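Local coordinates for protein EmGH1 (Erythrobacter marinus, PDB 5Z87) that probably hydrolyses beta-glucosidic linkages as a member of glycosyl hydrolase family 3, at residues P43-M54 with R370-F381; L262-T270 with L295-F306. All coordinates share one frame; numbering follows the deposited sequence.

Both contacts involve outer helices of the TIM-barrel domain. In contact 1 the N-terminal helix 43-51 packs against one of them, helix 366-382, and the contact is only partly buried. Contact 2 joins two successive barrel helices, 263-270 and 293-303, and is more deeply buried. The chemistry differs accordingly. Contact 1 pairs small alanines at the crossing with an arginine, glutamate and asparagine network at one end. Contact 2 has no direct hydrogen bond between its segments and depends on W304 and F306, with a water at its polar end. The two contacts meet at D343, where R375 of contact 1 and R301 of contact 2 each form a salt bridge to its carboxylate.

Contact 1: residues P43-M54 with R370-F381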
loop_
_atom_site.group_PDB
_atom_site.type_symbol
_atom_site.label_atom_id
_atom_site.label_comp_id
_atom_site.label_asym_id
_atom_site.label_seq_id
_atom_site.Cartn_x
_atom_site.Cartn_y
_atom_site.Cartn_z
ATOM N N PRO A 43 18.983 -29.176 27.924
ATOM C CA PRO A 43 17.626 -29.486 27.434
ATOM C C PRO A 43 17.618 -30.235 26.122
ATOM O O PRO A 43 16.820 -31.166 25.944
ATOM C CB PRO A 43 16.986 -28.097 27.298
ATOM C CG PRO A 43 17.643 -27.295 28.380
ATOM C CD PRO A 43 19.078 -27.808 28.464
ATOM N N ALA A 44 18.496 -29.848 25.193
ATOM C CA ALA A 44 18.564 -30.510 23.895
ATOM C C ALA A 44 18.969 -31.974 24.041
ATOM O O ALA A 44 18.399 -32.855 23.393
ATOM C CB ALA A 44 19.549 -29.759 22.989
ATOM N N ARG A 45 19.950 -32.255 24.897
ATOM C CA ARG A 45 20.386 -33.636 25.064
ATOM C C ARG A 45 19.342 -34.458 25.811
ATOM O O ARG A 45 19.098 -35.617 25.460
ATOM C CB ARG A 45 21.751 -33.663 25.747
ATOM C CG ARG A 45 22.838 -33.135 24.793
ATOM C CD ARG A 45 24.210 -32.991 25.434
ATOM N NE ARG A 45 24.839 -34.287 25.669
ATOM C CZ ARG A 45 25.971 -34.454 26.345
ATOM N NH1 ARG A 45 26.602 -33.400 26.852
ATOM N NH2 ARG A 45 26.467 -35.671 26.518
ATOM N N ARG A 46 18.660 -33.861 26.793
ATOM C CA ARG A 46 17.577 -34.586 27.448
ATOM C C ARG A 46 16.441 -34.861 26.477
ATOM O O ARG A 46 15.809 -35.923 26.541
ATOM C CB ARG A 46 17.077 -33.825 28.678
ATOM C CG ARG A 46 18.146 -33.661 29.755
ATOM C CD ARG A 46 17.680 -32.773 30.898
ATOM N NE ARG A 46 16.589 -33.403 31.632
ATOM C CZ ARG A 46 15.957 -32.848 32.659
ATOM N NH1 ARG A 46 16.298 -31.637 33.081
ATOM N NH2 ARG A 46 14.972 -33.505 33.258
ATOM N N ALA A 47 16.177 -33.932 25.549
ATOM C CA ALA A 47 15.071 -34.133 24.606
ATOM C C ALA A 47 15.382 -35.244 23.609
ATOM O O ALA A 47 14.514 -36.064 23.292
ATOM C CB ALA A 47 14.748 -32.831 23.861
ATOM N N ALA A 48 16.611 -35.287 23.096
ATOM C CA ALA A 48 16.989 -36.387 22.211
ATOM C C ALA A 48 16.881 -37.729 22.931
ATOM O O ALA A 48 16.319 -38.691 22.397
ATOM C CB ALA A 48 18.405 -36.171 21.675
ATOM N N ALA A 49 17.417 -37.809 24.151
ATOM C CA ALA A 49 17.360 -39.069 24.889
ATOM C C ALA A 49 15.918 -39.520 25.098
ATOM O O ALA A 49 15.602 -40.710 24.965
ATOM C CB ALA A 49 18.092 -38.928 26.224
ATOM N N LEU A 50 15.020 -38.581 25.397
ATOM C CA LEU A 50 13.626 -38.947 25.611
ATOM C C LEU A 50 12.964 -39.357 24.308
ATOM O O LEU A 50 12.192 -40.329 24.269
ATOM C CB LEU A 50 12.873 -37.782 26.251
ATOM C CG LEU A 50 11.365 -37.965 26.442
ATOM C CD1 LEU A 50 11.083 -39.197 27.291
ATOM C CD2 LEU A 50 10.718 -36.710 27.056
ATOM N N ALA A 51 13.245 -38.618 23.230
ATOM C CA ALA A 51 12.588 -38.896 21.957
ATOM C C ALA A 51 12.945 -40.286 21.432
ATOM O O ALA A 51 12.106 -40.947 20.810
ATOM C CB ALA A 51 12.961 -37.813 20.938
ATOM N N ASN A 52 14.175 -40.745 21.678
ATOM C CA ASN A 52 14.566 -42.095 21.278
ATOM C C ASN A 52 13.727 -43.172 21.952
ATOM O O ASN A 52 13.659 -44.290 21.441
ATOM C CB ASN A 52 16.044 -42.330 21.579
ATOM C CG ASN A 52 16.952 -41.492 20.690
ATOM O OD1 ASN A 52 16.598 -41.184 19.549
ATOM N ND2 ASN A 52 18.119 -41.106 21.209
ATOM N N LEU A 53 13.065 -42.862 23.062
ATOM C CA LEU A 53 12.256 -43.849 23.764
ATOM C C LEU A 53 10.796 -43.866 23.329
ATOM O O LEU A 53 10.061 -44.769 23.745
ATOM C CB LEU A 53 12.324 -43.600 25.274
ATOM C CG LEU A 53 13.723 -43.388 25.843
ATOM C CD1 LEU A 53 13.657 -43.124 27.326
ATOM C CD2 LEU A 53 14.589 -44.596 25.546
ATOM N N MET A 54 10.355 -42.915 22.501
ATOM C CA MET A 54 8.932 -42.680 22.279
ATOM C C MET A 54 8.466 -43.288 20.962
ATOM O O MET A 54 9.227 -43.381 20.004
ATOM C CB MET A 54 8.624 -41.178 22.294
ATOM C CG MET A 54 9.061 -40.489 23.577
ATOM S SD MET A 54 8.879 -38.694 23.595
ATOM C CE MET A 54 7.102 -38.515 23.352
ATOM N N ARG A 370 9.408 -36.461 14.241
ATOM C CA ARG A 370 10.475 -36.496 15.237
ATOM C C ARG A 370 11.211 -35.159 15.322
ATOM O O ARG A 370 11.577 -34.713 16.420
ATOM C CB ARG A 370 11.440 -37.645 14.905
ATOM C CG ARG A 370 12.846 -37.539 15.488
ATOM C CD ARG A 370 12.826 -37.678 16.985
ATOM N NE ARG A 370 14.135 -37.483 17.618
ATOM C CZ ARG A 370 14.871 -38.477 18.121
ATOM N NH1 ARG A 370 14.430 -39.729 18.040
ATOM N NH2 ARG A 370 16.046 -38.224 18.698
ATOM N N ARG A 371 11.445 -34.507 14.175
ATOM C CA ARG A 371 12.048 -33.175 14.195
ATOM C C ARG A 371 11.198 -32.208 15.016
ATOM O O ARG A 371 11.708 -31.490 15.886
ATOM C CB ARG A 371 12.233 -32.659 12.763
ATOM C CG ARG A 371 12.967 -31.314 12.686
ATOM C CD ARG A 371 13.050 -30.795 11.242
ATOM N NE ARG A 371 11.742 -30.424 10.686
ATOM C CZ ARG A 371 11.576 -29.777 9.533
ATOM N NH1 ARG A 371 12.630 -29.419 8.801
ATOM N NH2 ARG A 371 10.356 -29.484 9.109
ATOM N N ALA A 372 9.888 -32.212 14.785
ATOM C CA ALA A 372 9.016 -31.293 15.503
ATOM C C ALA A 372 8.919 -31.661 16.984
ATOM O O ALA A 372 9.119 -30.807 17.860
ATOM C CB ALA A 372 7.636 -31.272 14.844
ATOM N N ALA A 373 8.638 -32.935 17.290
ATOM C CA ALA A 373 8.456 -33.326 18.690
ATOM C C ALA A 373 9.722 -33.111 19.512
ATOM O O ALA A 373 9.644 -32.817 20.710
ATOM C CB ALA A 373 7.995 -34.778 18.788
ATOM N N GLU A 374 10.897 -33.216 18.894
ATOM C CA GLU A 374 12.107 -33.048 19.681
ATOM C C GLU A 374 12.308 -31.587 20.063
ATOM O O GLU A 374 12.743 -31.296 21.182
ATOM C CB GLU A 374 13.327 -33.603 18.932
ATOM C CG GLU A 374 14.552 -33.687 19.839
ATOM C CD GLU A 374 15.750 -34.372 19.198
ATOM O OE1 GLU A 374 15.553 -35.390 18.485
ATOM O OE2 GLU A 374 16.887 -33.881 19.416
ATOM N N ARG A 375 11.985 -30.656 19.152
ATOM C CA ARG A 375 12.035 -29.230 19.480
ATOM C C ARG A 375 11.132 -28.919 20.664
ATOM O O ARG A 375 11.542 -28.246 21.620
ATOM C CB ARG A 375 11.620 -28.387 18.266
ATOM C CG ARG A 375 12.637 -28.350 17.157
ATOM C CD ARG A 375 11.982 -28.267 15.796
ATOM N NE ARG A 375 12.976 -28.015 14.759
ATOM C CZ ARG A 375 12.695 -27.753 13.487
ATOM N NH1 ARG A 375 11.438 -27.704 13.068
ATOM N NH2 ARG A 375 13.682 -27.544 12.629
ATOM N N ILE A 376 9.894 -29.417 20.606
ATOM C CA ILE A 376 8.921 -29.228 21.680
ATOM C C ILE A 376 9.467 -29.749 23.006
ATOM O O ILE A 376 9.421 -29.059 24.032
ATOM C CB ILE A 376 7.603 -29.927 21.316
ATOM C CG1 ILE A 376 6.992 -29.301 20.068
ATOM C CG2 ILE A 376 6.635 -29.885 22.504
ATOM C CD1 ILE A 376 6.571 -27.864 20.284
ATOM N N LEU A 377 9.972 -30.989 23.002
ATOM C CA LEU A 377 10.501 -31.595 24.224
ATOM C C LEU A 377 11.666 -30.790 24.783
ATOM O O LEU A 377 11.756 -30.575 25.997
ATOM C CB LEU A 377 10.934 -33.031 23.937
ATOM C CG LEU A 377 9.750 -33.941 23.613
ATOM C CD1 LEU A 377 10.256 -35.312 23.181
ATOM C CD2 LEU A 377 8.815 -34.045 24.801
ATOM N N ALA A 378 12.556 -30.312 23.910
ATOM C CA ALA A 378 13.701 -29.546 24.390
ATOM C C ALA A 378 13.246 -28.258 25.056
ATOM O O ALA A 378 13.797 -27.852 26.091
ATOM C CB ALA A 378 14.665 -29.258 23.237
ATOM N N ALA A 379 12.218 -27.617 24.491
ATOM C CA ALA A 379 11.686 -26.408 25.105
ATOM C C ALA A 379 11.086 -26.722 26.468
ATOM O O ALA A 379 11.275 -25.962 27.427
ATOM C CB ALA A 379 10.649 -25.755 24.181
ATOM N N LYS A 380 10.385 -27.855 26.581
ATOM C CA LYS A 380 9.791 -28.223 27.867
ATOM C C LYS A 380 10.869 -28.460 28.927
ATOM O O LYS A 380 10.748 -27.985 30.062
ATOM C CB LYS A 380 8.899 -29.455 27.702
ATOM C CG LYS A 380 7.685 -29.201 26.848
ATOM C CD LYS A 380 6.775 -30.407 26.728
ATOM C CE LYS A 380 5.374 -29.947 26.280
ATOM N NZ LYS A 380 4.405 -31.064 26.057
ATOM N N PHE A 381 11.940 -29.171 28.574
ATOM C CA PHE A 381 13.042 -29.340 29.514
ATOM C C PHE A 381 13.608 -27.989 29.936
ATOM O O PHE A 381 13.746 -27.709 31.135
ATOM C CB PHE A 381 14.128 -30.237 28.898
ATOM C CG PHE A 381 13.796 -31.721 28.954
ATOM C CD1 PHE A 381 13.714 -32.387 30.181
ATOM C CD2 PHE A 381 13.568 -32.448 27.790
ATOM C CE1 PHE A 381 13.394 -33.749 30.246
ATOM C CE2 PHE A 381 13.258 -33.814 27.842
ATOM C CZ PHE A 381 13.168 -34.465 29.074
#
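A47 is a knob of a knobs-into-holes helix packing, set among E374, L377, A378 and F381. Its CB comes within 3.3 Å of A378 N and also touches A378 CB. Such small residues allow the axes of helices 43-51 and 370-381 to approach to 7.8 Å, at 130° between their directions. E374 is the return knob, among A44, A47, A48 and A51.

F381 fills a third hole, among P43, R46, A47 and L50. R46 CB stands almost on the ring normal, 3.7 Å from the centroid of the F381 ring, a CH-pi contact. R46 CG lies anti to the carbonyl carbon (chi1 -63°), and the chain bends at chi3, which brings the guanidinium alongside the ring, so that F381 CD1 lies over one guanidinium face, offset toward its rim and 3.4 Å from R46 CZ. The two planes are tilted by 45°, and the guanidinium is also bound by D387, Y222 and the Y36 carbonyl. L50 CD2 reaches F381 CZ at 3.9 Å.

Helix 366-382 belongs to the outer layer of the TIM barrel. Its I376 and A379 face strand 309-311, while helix 43-51 covers another side of it.

Toward the C-terminal end of helix 43-51 the contact turns polar. R370 NH1 and NH2 both donate end-on to N52 OD1, NH1 at 3.0 Å. They come from one face of the amide, and the oxygen lies in the guanidinium plane. R370 NE and NH2 both donate side-on to E374 OE1 in a salt bridge, NE at 2.7 Å, so NH2 is shared. E374 thus helps fix the rotation of the guanidinium. A51 CB sits over its centre, 3.5 Å from R370 CZ. Nearby, M54 SD meets L377 CD1 tip to tip.

Contact 2: residues L262-T270 with L295-F306; sequences LPPFRAAIT and LLNDVLRDDWGF. With EDO (1,2-ethanediol), chain K.
W304 fills the groove between the two segments, met by R266 along much of its length and by T270, I269, F265 and L262 around the rest. CB touches T270 CG2 at 3.6 Å, and CG is farther from the same methyl. CD1 lies near R266 NH1, and W304 NE1 is 3.3 Å from R266 NH1. Both nitrogens are donors and do not bond; water 1 accepts from each and bridges them. CE2 sits beside R266 CB and CG. Across the six-membered ring, R266 CA makes a CH-pi contact, 3.7 Å from the centroid. R266 CB lies over the same face, near CZ2, while V299 CG1 covers the opposite one. CE3 meets I269 CB, and CZ3 lies near R266 N. At the tip, W304 CH2 is 3.8 Å from F265 CB and 3.9 Å from L262 CD2. An alanine in place of W304 would probably open a gap between R266 and V299 and leave water 1 without the indole N-H donor.

Helices 263-270 and 293-303 are consecutive outer helices of the TIM barrel. I269 and L300 both rest on L277 of strand 276-279. Helix 293-303 has a wider pi-type turn over 295-303, and W304 N bonds V299 O.

I269 CD1 lies over the F306 ring, 3.6 Å from F306 CE1. T270 OG1, between its backbone N and carbonyl carbon (chi1 71°), donates to R266 O, which turns CG2 to W304.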
loop_
_atom_site.group_PDB
_atom_site.type_symbol
_atom_site.label_atom_id
_atom_site.label_comp_id
_atom_site.label_asym_id
_atom_site.label_seq_id
_atom_site.Cartn_x
_atom_site.Cartn_y
_atom_site.Cartn_z
ATOM N N LEU A 262 12.236 -8.272 9.683
ATOM C CA LEU A 262 12.979 -9.319 10.387
ATOM C C LEU A 262 13.875 -8.879 11.547
ATOM O O LEU A 262 14.093 -9.693 12.451
ATOM C CB LEU A 262 13.852 -10.093 9.392
ATOM C CG LEU A 262 13.104 -10.959 8.379
ATOM C CD1 LEU A 262 14.097 -11.701 7.501
ATOM C CD2 LEU A 262 12.152 -11.931 9.081
ATOM N N PRO A 263 14.458 -7.675 11.564
ATOM C CA PRO A 263 15.492 -7.371 12.595
ATOM C C PRO A 263 15.013 -7.611 14.022
ATOM O O PRO A 263 15.796 -8.099 14.857
ATOM C CB PRO A 263 15.825 -5.893 12.343
ATOM C CG PRO A 263 15.604 -5.736 10.853
ATOM C CD PRO A 263 14.416 -6.615 10.526
ATOM N N PRO A 264 13.758 -7.296 14.369
ATOM C CA PRO A 264 13.322 -7.641 15.739
ATOM C C PRO A 264 13.241 -9.134 15.986
ATOM O O PRO A 264 13.597 -9.597 17.081
ATOM C CB PRO A 264 11.950 -6.958 15.868
ATOM C CG PRO A 264 11.532 -6.627 14.474
ATOM C CD PRO A 264 12.794 -6.392 13.711
ATOM N N PHE A 265 12.768 -9.905 15.007
ATOM C CA PHE A 265 12.786 -11.359 15.132
ATOM C C PHE A 265 14.217 -11.870 15.238
ATOM O O PHE A 265 14.524 -12.718 16.082
ATOM C CB PHE A 265 12.085 -12.005 13.937
ATOM C CG PHE A 265 10.582 -11.923 13.989
ATOM C CD1 PHE A 265 9.850 -12.838 14.740
ATOM C CD2 PHE A 265 9.898 -10.956 13.253
ATOM C CE1 PHE A 265 8.466 -12.767 14.782
ATOM C CE2 PHE A 265 8.516 -10.880 13.293
ATOM C CZ PHE A 265 7.792 -11.783 14.057
ATOM N N ARG A 266 15.113 -11.356 14.393
ATOM C CA ARG A 266 16.491 -11.827 14.439
ATOM C C ARG A 266 17.110 -11.565 15.805
ATOM O O ARG A 266 17.801 -12.430 16.354
ATOM C CB ARG A 266 17.329 -11.168 13.346
ATOM C CG ARG A 266 18.751 -11.718 13.285
ATOM C CD ARG A 266 19.555 -11.076 12.160
ATOM N NE ARG A 266 20.920 -11.596 12.110
ATOM C CZ ARG A 266 21.454 -12.245 11.079
ATOM N NH1 ARG A 266 20.746 -12.457 9.975
ATOM N NH2 ARG A 266 22.709 -12.675 11.150
ATOM N N ALA A 267 16.858 -10.381 16.376
ATOM C CA ALA A 267 17.407 -10.066 17.687
ATOM C C ALA A 267 16.770 -10.924 18.780
ATOM O O ALA A 267 17.470 -11.431 19.661
ATOM C CB ALA A 267 17.221 -8.584 17.992
ATOM N N ALA A 268 15.445 -11.076 18.746
ATOM C CA ALA A 268 14.755 -11.931 19.708
ATOM C C ALA A 268 15.284 -13.360 19.669
ATOM O O ALA A 268 15.463 -13.993 20.717
ATOM C CB ALA A 268 13.251 -11.932 19.424
ATOM N N ILE A 269 15.524 -13.885 18.466
ATOM C CA ILE A 269 15.880 -15.286 18.306
ATOM C C ILE A 269 17.358 -15.505 18.615
ATOM O O ILE A 269 17.706 -16.348 19.449
ATOM C CB ILE A 269 15.524 -15.761 16.885
ATOM C CG1 ILE A 269 14.006 -15.805 16.690
ATOM C CG2 ILE A 269 16.145 -17.113 16.599
ATOM C CD1 ILE A 269 13.308 -16.934 17.435
ATOM N N THR A 270 18.248 -14.737 17.975
ATOM C CA THR A 270 19.684 -14.984 18.062
ATOM C C THR A 270 20.382 -14.247 19.196
ATOM O O THR A 270 21.530 -14.576 19.497
ATOM C CB THR A 270 20.407 -14.586 16.770
ATOM O OG1 THR A 270 20.425 -13.156 16.665
ATOM C CG2 THR A 270 19.766 -15.212 15.523
ATOM N N LEU A 295 11.132 -18.868 4.868
ATOM C CA LEU A 295 11.082 -18.133 6.130
ATOM C C LEU A 295 11.278 -19.065 7.326
ATOM O O LEU A 295 12.146 -18.827 8.176
ATOM C CB LEU A 295 9.741 -17.399 6.231
ATOM C CG LEU A 295 9.665 -15.970 6.766
ATOM C CD1 LEU A 295 10.898 -15.171 6.383
ATOM C CD2 LEU A 295 8.386 -15.281 6.252
ATOM N N LEU A 296 10.469 -20.130 7.413
ATOM C CA LEU A 296 10.441 -21.013 8.577
ATOM C C LEU A 296 11.640 -21.961 8.653
ATOM O O LEU A 296 11.918 -22.499 9.727
ATOM C CB LEU A 296 9.144 -21.832 8.581
ATOM C CG LEU A 296 7.855 -21.022 8.779
ATOM C CD1 LEU A 296 6.606 -21.892 8.756
ATOM C CD2 LEU A 296 7.925 -20.240 10.081
ATOM N N ASN A 297 12.364 -22.175 7.558
ATOM C CA ASN A 297 13.510 -23.076 7.587
ATOM C C ASN A 297 14.811 -22.390 7.199
ATOM O O ASN A 297 15.744 -22.349 8.009
ATOM C CB ASN A 297 13.268 -24.275 6.670
ATOM C CG ASN A 297 14.439 -25.245 6.684
ATOM O OD1 ASN A 297 14.569 -26.043 7.607
ATOM N ND2 ASN A 297 15.312 -25.154 5.682
ATOM N N ASP A 298 14.910 -21.872 5.972
ATOM C CA ASP A 298 16.178 -21.339 5.489
ATOM C C ASP A 298 16.667 -20.190 6.358
ATOM O O ASP A 298 17.843 -20.141 6.738
ATOM C CB ASP A 298 16.041 -20.889 4.032
ATOM C CG ASP A 298 15.641 -22.029 3.103
ATOM O OD1 ASP A 298 15.377 -23.144 3.601
ATOM O OD2 ASP A 298 15.590 -21.803 1.874
ATOM N N VAL A 299 15.778 -19.248 6.673
ATOM C CA VAL A 299 16.168 -18.107 7.493
ATOM C C VAL A 299 16.202 -18.486 8.970
ATOM O O VAL A 299 17.192 -18.242 9.667
ATOM C CB VAL A 299 15.217 -16.923 7.246
ATOM C CG1 VAL A 299 15.356 -15.902 8.355
ATOM C CG2 VAL A 299 15.495 -16.288 5.882
ATOM N N LEU A 300 15.118 -19.080 9.464
ATOM C CA LEU A 300 14.960 -19.240 10.903
ATOM C C LEU A 300 15.875 -20.340 11.435
ATOM O O LEU A 300 16.591 -20.131 12.416
ATOM C CB LEU A 300 13.500 -19.522 11.230
ATOM C CG LEU A 300 13.088 -19.672 12.696
ATOM C CD1 LEU A 300 13.425 -18.442 13.517
ATOM C CD2 LEU A 300 11.610 -19.965 12.741
ATOM N N ARG A 301 15.893 -21.500 10.770
ATOM C CA ARG A 301 16.741 -22.616 11.185
ATOM C C ARG A 301 18.173 -22.464 10.680
ATOM O O ARG A 301 19.121 -22.475 11.470
ATOM C CB ARG A 301 16.148 -23.944 10.699
ATOM C CG ARG A 301 14.767 -24.228 11.250
ATOM C CD ARG A 301 14.746 -24.183 12.769
ATOM N NE ARG A 301 13.392 -24.379 13.292
ATOM C CZ ARG A 301 13.096 -24.565 14.573
ATOM N NH1 ARG A 301 11.827 -24.734 14.920
ATOM N NH2 ARG A 301 14.062 -24.578 15.503
ATOM N N ASP A 302 18.351 -22.319 9.364
ATOM C CA ASP A 302 19.692 -22.371 8.786
ATOM C C ASP A 302 20.459 -21.075 9.014
ATOM O O ASP A 302 21.606 -21.102 9.465
ATOM C CB ASP A 302 19.626 -22.685 7.284
ATOM C CG ASP A 302 19.077 -24.076 6.988
ATOM O OD1 ASP A 302 18.922 -24.886 7.931
ATOM O OD2 ASP A 302 18.790 -24.353 5.802
ATOM N N ASP A 303 19.862 -19.927 8.682
ATOM C CA ASP A 303 20.602 -18.670 8.803
ATOM C C ASP A 303 20.780 -18.271 10.263
ATOM O O ASP A 303 21.867 -17.854 10.670
ATOM C CB ASP A 303 19.890 -17.539 8.057
ATOM C CG ASP A 303 20.018 -17.631 6.544
ATOM O OD1 ASP A 303 20.727 -18.512 6.014
ATOM O OD2 ASP A 303 19.390 -16.783 5.878
ATOM N N TRP A 304 19.715 -18.357 11.059
ATOM C CA TRP A 304 19.750 -17.830 12.420
ATOM C C TRP A 304 20.064 -18.874 13.480
ATOM O O TRP A 304 20.382 -18.495 14.610
ATOM C CB TRP A 304 18.412 -17.181 12.796
ATOM C CG TRP A 304 18.037 -15.974 11.977
ATOM C CD1 TRP A 304 18.799 -15.330 11.037
ATOM C CD2 TRP A 304 16.792 -15.277 12.031
ATOM N NE1 TRP A 304 18.099 -14.270 10.505
ATOM C CE2 TRP A 304 16.866 -14.213 11.101
ATOM C CE3 TRP A 304 15.624 -15.443 12.781
ATOM C CZ2 TRP A 304 15.806 -13.325 10.894
ATOM C CZ3 TRP A 304 14.569 -14.561 12.575
ATOM C CH2 TRP A 304 14.671 -13.514 11.635
ATOM N N GLY A 305 19.925 -20.164 13.167
ATOM C CA GLY A 305 20.253 -21.205 14.117
ATOM C C GLY A 305 19.225 -21.439 15.192
ATOM O O GLY A 305 19.579 -21.946 16.264
ATOM N N PHE A 306 17.958 -21.092 14.938
ATOM C CA PHE A 306 16.905 -21.286 15.928
ATOM C C PHE A 306 16.767 -22.759 16.313
ATOM O O PHE A 306 16.703 -23.643 15.451
ATOM C CB PHE A 306 15.580 -20.767 15.373
ATOM C CG PHE A 306 14.416 -20.847 16.341
ATOM C CD1 PHE A 306 14.513 -20.335 17.625
ATOM C CD2 PHE A 306 13.204 -21.395 15.933
ATOM C CE1 PHE A 306 13.418 -20.385 18.495
ATOM C CE2 PHE A 306 12.120 -21.456 16.780
ATOM C CZ PHE A 306 12.218 -20.935 18.061
HETATM C C1 EDO K . 22.428 -14.518 7.322
HETATM O O1 EDO K . 22.675 -14.547 5.911
HETATM C C2 EDO K . 23.734 -14.851 8.039
HETATM O O2 EDO K . 24.439 -13.646 8.372
HETATM O O HOH W 1 18.334 -11.356 9.222
#